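Local structure of fatty acyl CoA synthetase FADD13 (FATTY-ACYL-CoA SYNTHETASE) (Mycobacterium tuberculosis, 3R44) at residues 415-419 with 451-455; 431-436 with 470-475; 441-445 with 502-508. The protein belongs to the ANL superfamily of AMP-binding enzymes, which are built from a large N-terminal part and a small C-terminal domain. One frame throughout, in Å; residues are numbered along the deposited sequence.

Contact 1: residues 415-419 with 451-455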
loop_
_atom_site.group_PDB
_atom_site.type_symbol
_atom_site.label_atom_id
_atom_site.label_comp_id
_atom_site.label_asym_id
_atom_site.label_seq_id
_atom_site.Cartn_x
_atom_site.Cartn_y
_atom_site.Cartn_z
ATOM N N MET A 415 3.158 16.978 -5.165
ATOM C CA MET A 415 2.885 17.950 -6.200
ATOM C C MET A 415 2.439 19.290 -5.579
ATOM O O MET A 415 1.792 19.322 -4.520
ATOM C CB MET A 415 1.809 17.432 -7.153
ATOM C CG MET A 415 1.600 18.361 -8.336
ATOM S SD MET A 415 0.254 17.798 -9.414
ATOM C CE MET A 415 -1.232 18.242 -8.474
ATOM N N ILE A 416 2.848 20.398 -6.190
ATOM C CA ILE A 416 2.566 21.746 -5.684
ATOM C C ILE A 416 1.551 22.394 -6.615
ATOM O O ILE A 416 1.695 22.314 -7.818
ATOM C CB ILE A 416 3.880 22.591 -5.555
ATOM C CG1 ILE A 416 4.895 21.844 -4.665
ATOM C CG2 ILE A 416 3.577 23.988 -4.961
ATOM C CD1 ILE A 416 6.366 22.281 -4.765
ATOM N N ILE A 417 0.500 22.999 -6.078
ATOM C CA ILE A 417 -0.384 23.834 -6.888
ATOM C C ILE A 417 -0.130 25.310 -6.601
ATOM O O ILE A 417 -0.376 25.780 -5.491
ATOM C CB ILE A 417 -1.834 23.491 -6.641
ATOM C CG1 ILE A 417 -2.072 22.031 -7.012
ATOM C CG2 ILE A 417 -2.730 24.345 -7.518
ATOM C CD1 ILE A 417 -3.525 21.606 -6.763
ATOM N N SER A 418 0.432 26.006 -7.583
ATOM C CA SER A 418 0.854 27.382 -7.404
ATOM C C SER A 418 0.092 28.226 -8.442
ATOM O O SER A 418 0.197 27.969 -9.629
ATOM C CB SER A 418 2.390 27.445 -7.509
ATOM O OG SER A 418 2.895 28.741 -7.327
ATOM N N GLY A 419 -0.753 29.153 -7.968
ATOM C CA GLY A 419 -1.619 29.938 -8.848
ATOM C C GLY A 419 -2.410 29.082 -9.837
ATOM O O GLY A 419 -2.551 29.436 -11.021
ATOM N N TRP A 451 -0.597 32.643 -3.737
ATOM C CA TRP A 451 -0.501 31.538 -4.700
ATOM C C TRP A 451 -1.061 30.207 -4.225
ATOM O O TRP A 451 -1.078 29.234 -4.987
ATOM C CB TRP A 451 0.955 31.300 -5.023
ATOM C CG TRP A 451 1.611 32.467 -5.585
ATOM C CD1 TRP A 451 2.287 33.429 -4.898
ATOM C CD2 TRP A 451 1.690 32.823 -6.970
ATOM N NE1 TRP A 451 2.801 34.360 -5.776
ATOM C CE2 TRP A 451 2.436 34.015 -7.054
ATOM C CE3 TRP A 451 1.205 32.252 -8.147
ATOM C CZ2 TRP A 451 2.708 34.646 -8.274
ATOM C CZ3 TRP A 451 1.475 32.880 -9.359
ATOM C CH2 TRP A 451 2.219 34.063 -9.412
ATOM N N GLY A 452 -1.467 30.150 -2.960
ATOM C CA GLY A 452 -1.927 28.909 -2.349
ATOM C C GLY A 452 -0.761 28.129 -1.782
ATOM O O GLY A 452 -0.677 27.888 -0.571
ATOM N N GLU A 453 0.129 27.706 -2.668
ATOM C CA GLU A 453 1.431 27.177 -2.272
ATOM C C GLU A 453 2.439 27.743 -3.224
ATOM O O GLU A 453 2.135 27.988 -4.389
ATOM C CB GLU A 453 1.565 25.644 -2.383
ATOM C CG GLU A 453 0.603 24.791 -1.619
ATOM C CD GLU A 453 0.863 23.289 -1.925
ATOM O OE1 GLU A 453 0.248 22.756 -2.899
ATOM O OE2 GLU A 453 1.727 22.686 -1.227
ATOM N N ILE A 454 3.643 27.944 -2.717
ATOM C CA ILE A 454 4.740 28.338 -3.543
ATOM C C ILE A 454 5.790 27.199 -3.436
ATOM O O ILE A 454 5.897 26.543 -2.417
ATOM C CB ILE A 454 5.358 29.699 -3.102
ATOM C CG1 ILE A 454 5.835 29.640 -1.664
ATOM C CG2 ILE A 454 4.368 30.844 -3.332
ATOM C CD1 ILE A 454 6.991 30.614 -1.383
ATOM N N ALA A 455 6.557 26.993 -4.500
ATOM C CA ALA A 455 7.634 26.038 -4.483
ATOM C C ALA A 455 8.833 26.658 -3.827
ATOM O O ALA A 455 9.297 27.703 -4.251
ATOM C CB ALA A 455 7.997 25.631 -5.898
HETATM O O HOH W 1 2.569 20.272 -1.895
HETATM O O HOH W 2 5.551 28.329 -6.784
#
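Ile416 forms the close-packed part of this contact. Its CG2 rests on the aliphatic part of Glu453, and its other branch reaches Ala455, with Ile416 CD1 3.9 Å from Ala455 CB. A beta-branched residue suits the spot: CG2 stands anti to the backbone N and CG1 beside it (chi1 -56°), which gives each partner a methyl. Val443, on the neighbouring strand 438-448, touches both Ile416 and Ala455. Among these buried atoms a water accepts from Ala455 N at 2.8 Å and bonds Ser418 OG. Glu453 adds a polar grip, since its extended chain brings OE1 to 3.2 Å from Ile417 N. This bond is almost straight (170°), yet the N-H arrives from above the carboxylate plane. The two-stranded antiparallel sheet of 416-418 and 421-423 is thus held to the corner at Glu453 that leads into strand 454-461 of the C-terminal domain. Toward the solvent the contact thins. Gly419 N donates to an in-plane lone pair of Trp451 O, 3.0 Å away, and also lies at the edge of the indole. Its positive phi favours glycine. Trp451, itself exposed, makes a cation-pi contact with Lys486. A second water joins Met415 O to Glu453 OE2, 2.6 Å from OE2.

Contact 2: residues 431-436 with 470-475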
loop_
_atom_site.group_PDB
_atom_site.type_symbol
_atom_site.label_atom_id
_atom_site.label_comp_id
_atom_site.label_asym_id
_atom_site.label_seq_id
_atom_site.Cartn_x
_atom_site.Cartn_y
_atom_site.Cartn_z
ATOM N N VAL A 431 17.057 20.261 -11.828
ATOM C CA VAL A 431 17.754 21.398 -12.438
ATOM C C VAL A 431 18.778 21.998 -11.453
ATOM O O VAL A 431 19.947 22.229 -11.786
ATOM C CB VAL A 431 16.726 22.453 -12.906
ATOM C CG1 VAL A 431 17.418 23.745 -13.320
ATOM C CG2 VAL A 431 15.903 21.876 -14.087
ATOM N N ILE A 432 18.312 22.235 -10.231
ATOM C CA ILE A 432 19.133 22.815 -9.201
ATOM C C ILE A 432 20.289 21.941 -8.755
ATOM O O ILE A 432 21.354 22.472 -8.443
ATOM C CB ILE A 432 18.250 23.216 -7.952
ATOM C CG1 ILE A 432 17.206 24.237 -8.384
ATOM C CG2 ILE A 432 19.145 23.738 -6.816
ATOM C CD1 ILE A 432 16.249 24.693 -7.276
ATOM N N ILE A 433 20.113 20.625 -8.724
ATOM C CA ILE A 433 21.214 19.711 -8.353
ATOM C C ILE A 433 22.390 19.892 -9.310
ATOM O O ILE A 433 23.533 19.643 -8.932
ATOM C CB ILE A 433 20.768 18.217 -8.286
ATOM C CG1 ILE A 433 21.817 17.329 -7.557
ATOM C CG2 ILE A 433 20.491 17.675 -9.688
ATOM C CD1 ILE A 433 22.013 17.665 -6.078
ATOM N N GLY A 434 22.111 20.360 -10.527
ATOM C CA GLY A 434 23.151 20.705 -11.497
ATOM C C GLY A 434 24.013 21.931 -11.249
ATOM O O GLY A 434 25.127 22.030 -11.809
ATOM N N VAL A 435 23.534 22.871 -10.437
ATOM C CA VAL A 435 24.252 24.110 -10.194
ATOM C C VAL A 435 25.580 23.770 -9.478
ATOM O O VAL A 435 25.599 23.032 -8.509
ATOM C CB VAL A 435 23.447 25.136 -9.358
ATOM C CG1 VAL A 435 24.334 26.347 -8.955
ATOM C CG2 VAL A 435 22.221 25.585 -10.107
ATOM N N PRO A 436 26.703 24.279 -9.998
ATOM C CA PRO A 436 27.982 24.045 -9.330
ATOM C C PRO A 436 28.002 24.569 -7.895
ATOM O O PRO A 436 27.610 25.703 -7.660
ATOM C CB PRO A 436 28.984 24.806 -10.209
ATOM C CG PRO A 436 28.320 24.860 -11.586
ATOM C CD PRO A 436 26.837 24.979 -11.279
ATOM N N GLN A 470 21.525 33.341 -8.262
ATOM C CA GLN A 470 22.182 32.555 -9.272
ATOM C C GLN A 470 21.400 31.275 -9.551
ATOM O O GLN A 470 21.232 30.887 -10.707
ATOM C CB GLN A 470 23.593 32.238 -8.808
ATOM C CG GLN A 470 24.096 30.892 -9.248
ATOM C CD GLN A 470 25.528 30.667 -8.842
ATOM O OE1 GLN A 470 26.124 31.480 -8.111
ATOM N NE2 GLN A 470 26.112 29.567 -9.321
ATOM N N ILE A 471 20.916 30.608 -8.497
ATOM C CA ILE A 471 20.087 29.425 -8.691
ATOM C C ILE A 471 18.840 29.841 -9.464
ATOM O O ILE A 471 18.460 29.173 -10.418
ATOM C CB ILE A 471 19.715 28.731 -7.313
ATOM C CG1 ILE A 471 20.893 27.946 -6.792
ATOM C CG2 ILE A 471 18.557 27.764 -7.434
ATOM C CD1 ILE A 471 20.788 27.631 -5.286
ATOM N N VAL A 472 18.199 30.942 -9.106
ATOM C CA VAL A 472 16.896 31.202 -9.732
ATOM C C VAL A 472 17.085 31.638 -11.171
ATOM O O VAL A 472 16.429 31.129 -12.085
ATOM C CB VAL A 472 16.076 32.224 -8.999
ATOM C CG1 VAL A 472 14.768 32.507 -9.773
ATOM C CG2 VAL A 472 15.790 31.735 -7.594
ATOM N N GLU A 473 18.027 32.542 -11.395
ATOM C CA GLU A 473 18.328 32.906 -12.775
ATOM C C GLU A 473 18.823 31.679 -13.556
ATOM O O GLU A 473 18.434 31.503 -14.694
ATOM C CB GLU A 473 19.246 34.123 -12.856
ATOM C CG GLU A 473 18.471 35.423 -12.555
ATOM C CD GLU A 473 19.300 36.673 -12.782
ATOM O OE1 GLU A 473 19.145 37.635 -11.998
ATOM O OE2 GLU A 473 20.116 36.687 -13.730
ATOM N N TYR A 474 19.562 30.767 -12.933
ATOM C CA TYR A 474 19.923 29.514 -13.626
ATOM C C TYR A 474 18.719 28.646 -13.972
ATOM O O TYR A 474 18.606 28.158 -15.098
ATOM C CB TYR A 474 20.893 28.699 -12.808
ATOM C CG TYR A 474 21.326 27.415 -13.450
ATOM C CD1 TYR A 474 22.427 27.389 -14.298
ATOM C CD2 TYR A 474 20.651 26.234 -13.213
ATOM C CE1 TYR A 474 22.845 26.203 -14.895
ATOM C CE2 TYR A 474 21.063 25.040 -13.777
ATOM C CZ TYR A 474 22.155 25.030 -14.628
ATOM O OH TYR A 474 22.566 23.855 -15.205
ATOM N N CYS A 475 17.818 28.461 -13.014
ATOM C CA CYS A 475 16.550 27.751 -13.249
ATOM C C CYS A 475 15.759 28.350 -14.422
ATOM O O CYS A 475 15.149 27.621 -15.195
ATOM C CB CYS A 475 15.658 27.827 -12.013
ATOM S SG CYS A 475 16.020 26.563 -10.781
#
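Val435 slides past the ring of Tyr474 in the opposite direction, its CG2 3.5 Å from Tyr474 CD2. The ring reaches this far because Tyr474 CG stands anti to the backbone N (chi1 -179°), which carries the aromatic group off the helix toward 431-436. It also meets Val431, whose CG1 lies 3.9 Å from Tyr474 CE2, and Val431 O, at the ring edge near its plane. A tyrosine serves well at this border: the ring carbons CD2 and CE2 pack against the two valines, while its hydroxyl has a weak hydrogen bond with Arg478. Deeper in, Ile432 crosses Ile471 at about a right angle, with Ile432 CD1 3.8 Å from Ile471 CG2. Cys475, a short side chain with a large polarisable sulfur, packs beside them, its SG 3.5 Å from Ile432 CG1. At the opposite end Gln470 runs obliquely to Val435, its NE2 beside Val435 CG1. The type I turn from Ile432 to Val435 folds Val435 back alongside Ile432, so both side chains touch helix 468-478. Helix 468-478 packs on the last part of helix 425-432 and on this turn; Ile432 continues onto strand 454-461 through Ala457 and Val459, and Ile471 onto strand 487-490 through Phe490.

Contact 3: residues 441-445 with 502-508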
loop_
_atom_site.group_PDB
_atom_site.type_symbol
_atom_site.label_atom_id
_atom_site.label_comp_id
_atom_site.label_asym_id
_atom_site.label_seq_id
_atom_site.Cartn_x
_atom_site.Cartn_y
_atom_site.Cartn_z
ATOM N N VAL A 441 19.394 19.080 -2.871
ATOM C CA VAL A 441 18.199 19.959 -2.991
ATOM C C VAL A 441 16.924 19.170 -2.776
ATOM O O VAL A 441 16.796 18.028 -3.241
ATOM C CB VAL A 441 18.140 20.721 -4.359
ATOM C CG1 VAL A 441 18.110 19.776 -5.504
ATOM C CG2 VAL A 441 16.917 21.661 -4.420
ATOM N N ALA A 442 15.994 19.741 -2.037
ATOM C CA ALA A 442 14.652 19.176 -1.911
ATOM C C ALA A 442 13.716 20.311 -2.090
ATOM O O ALA A 442 13.913 21.351 -1.468
ATOM C CB ALA A 442 14.459 18.599 -0.542
ATOM N N VAL A 443 12.623 20.099 -2.838
ATOM C CA VAL A 443 11.607 21.127 -3.084
ATOM C C VAL A 443 10.290 20.694 -2.439
ATOM O O VAL A 443 9.875 19.524 -2.587
ATOM C CB VAL A 443 11.423 21.420 -4.592
ATOM C CG1 VAL A 443 10.159 22.314 -4.873
ATOM C CG2 VAL A 443 12.702 22.082 -5.169
ATOM N N ILE A 444 9.700 21.620 -1.696
ATOM C CA ILE A 444 8.367 21.477 -1.097
ATOM C C ILE A 444 7.497 22.695 -1.354
ATOM O O ILE A 444 7.979 23.811 -1.589
ATOM C CB ILE A 444 8.412 21.277 0.438
ATOM C CG1 ILE A 444 9.147 22.439 1.112
ATOM C CG2 ILE A 444 9.039 19.922 0.766
ATOM C CD1 ILE A 444 8.974 22.486 2.674
ATOM N N GLY A 445 6.193 22.515 -1.224
ATOM C CA GLY A 445 5.323 23.655 -1.266
ATOM C C GLY A 445 5.203 24.181 0.151
ATOM O O GLY A 445 5.205 23.375 1.119
ATOM N N ILE A 502 14.671 11.388 1.594
ATOM C CA ILE A 502 14.383 12.756 2.022
ATOM C C ILE A 502 12.980 12.739 2.603
ATOM O O ILE A 502 12.043 12.156 2.009
ATOM C CB ILE A 502 14.393 13.761 0.863
ATOM C CG1 ILE A 502 15.761 13.824 0.216
ATOM C CG2 ILE A 502 14.025 15.162 1.365
ATOM C CD1 ILE A 502 16.639 14.578 0.976
ATOM N N LEU A 503 12.844 13.300 3.802
ATOM C CA LEU A 503 11.583 13.301 4.527
ATOM C C LEU A 503 10.884 14.635 4.284
ATOM O O LEU A 503 11.057 15.597 5.048
ATOM C CB LEU A 503 11.856 13.093 6.016
ATOM C CG LEU A 503 12.446 11.720 6.332
ATOM C CD1 LEU A 503 12.835 11.665 7.810
ATOM C CD2 LEU A 503 11.450 10.604 5.969
ATOM N N LYS A 504 10.127 14.725 3.207
ATOM C CA LYS A 504 9.397 15.983 2.902
ATOM C C LYS A 504 8.387 16.421 3.969
ATOM O O LYS A 504 8.166 17.633 4.166
ATOM C CB LYS A 504 8.791 15.935 1.500
ATOM C CG LYS A 504 9.877 15.895 0.484
ATOM C CD LYS A 504 9.422 16.066 -0.915
ATOM C CE LYS A 504 10.669 16.261 -1.801
ATOM N NZ LYS A 504 10.323 16.799 -3.051
ATOM N N THR A 505 7.809 15.477 4.717
ATOM C CA THR A 505 6.896 15.844 5.803
ATOM C C THR A 505 7.666 16.596 6.903
ATOM O O THR A 505 7.185 17.560 7.474
ATOM C CB THR A 505 6.269 14.602 6.445
ATOM O OG1 THR A 505 7.331 13.703 6.802
ATOM C CG2 THR A 505 5.377 13.886 5.481
ATOM N N VAL A 506 8.878 16.142 7.186
ATOM C CA VAL A 506 9.770 16.845 8.146
ATOM C C VAL A 506 10.185 18.237 7.604
ATOM O O VAL A 506 10.082 19.251 8.328
ATOM C CB VAL A 506 10.975 15.990 8.565
ATOM C CG1 VAL A 506 11.905 16.799 9.510
ATOM C CG2 VAL A 506 10.464 14.665 9.282
ATOM N N LEU A 507 10.559 18.304 6.323
ATOM C CA LEU A 507 10.841 19.587 5.733
ATOM C C LEU A 507 9.713 20.554 5.911
ATOM O O LEU A 507 9.964 21.691 6.283
ATOM C CB LEU A 507 11.133 19.478 4.262
ATOM C CG LEU A 507 12.564 19.069 3.928
ATOM C CD1 LEU A 507 12.608 18.734 2.387
ATOM C CD2 LEU A 507 13.614 20.159 4.271
ATOM N N ARG A 508 8.469 20.132 5.625
ATOM C CA ARG A 508 7.312 21.026 5.749
ATOM C C ARG A 508 7.131 21.510 7.190
ATOM O O ARG A 508 6.785 22.669 7.403
ATOM C CB ARG A 508 5.980 20.360 5.276
ATOM C CG ARG A 508 5.938 20.044 3.797
ATOM C CD ARG A 508 4.641 19.305 3.381
ATOM N NE ARG A 508 4.879 18.816 2.039
ATOM C CZ ARG A 508 5.091 17.556 1.683
ATOM N NH1 ARG A 508 5.035 16.555 2.570
ATOM N NH2 ARG A 508 5.356 17.311 0.400
HETATM O O HOH W 3 5.280 19.581 -1.515
HETATM O O HOH W 4 4.043 20.774 0.529
#
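Ile502 opens the contact from the approach to the helix, where its CG2 stands 4.0 Å from Ala442 CB. The helix begins with Lys504. Its CB and CG slide past Ile444 CG2 in the opposite direction, and its extended chain carries the ammonium group to the strand, where Lys504 NZ donates to Val443 O over 2.8 Å in the carbonyl plane. The same NZ forms a salt bridge with Glu429, whose OE2 also accepts the amide of Val443, so charge and backbone are satisfied together. One turn on, Leu507 faces the strand again. Its CD1 presses against Ala442 CB at 3.5 Å, tighter than usual van der Waals contact and consistent with a small alanine at this place. Leu507 CB meets Ile444 CD1, whose chain takes the less common first torsion, CG1 lying between the backbone N and carbonyl carbon (chi1 57°). Arg508 closes the segment: Ile444 CD1 packs on its CA at 3.8 Å, and its guanidinium, salt-bridged to Asp414, reaches Gly445 through water. One water accepts from both Gly445 N and Arg508 NH2; another accepts from Arg508 NE, 2.6 Å away, and bridges to Gly445 O. With Ala442 and Ile444 facing helix 504-511 and Val443 facing helix 425-432, the strand lies between two helices in an alpha/beta layering, as expected for the C-terminal domain of an ANL enzyme.

How the contacts relate
From the N terminus the segments run 415-419, 431-436, 441-445, 451-455, 470-475 and 502-508. The first three open contacts 1, 2 and 3 and the last three close them in the same order, so every pair of loops crosses and none nests. Contact 1 closes a loop of 31 residues, contact 2 one of 33 and contact 3 one of 56. Contact 3 touches both others: Ile416 of contact 1 meets the backbone at Gly445, and Ile432 of contact 2 packs on Val441. Contacts 1 and 2 stay about 8 Å apart at their nearest atoms. Together the three contacts tie the sheet 416-423, helices 425-432, 468-478 and 504-511, and the three-stranded sheet of 438-448, 454-461 and 487-490 into one domain.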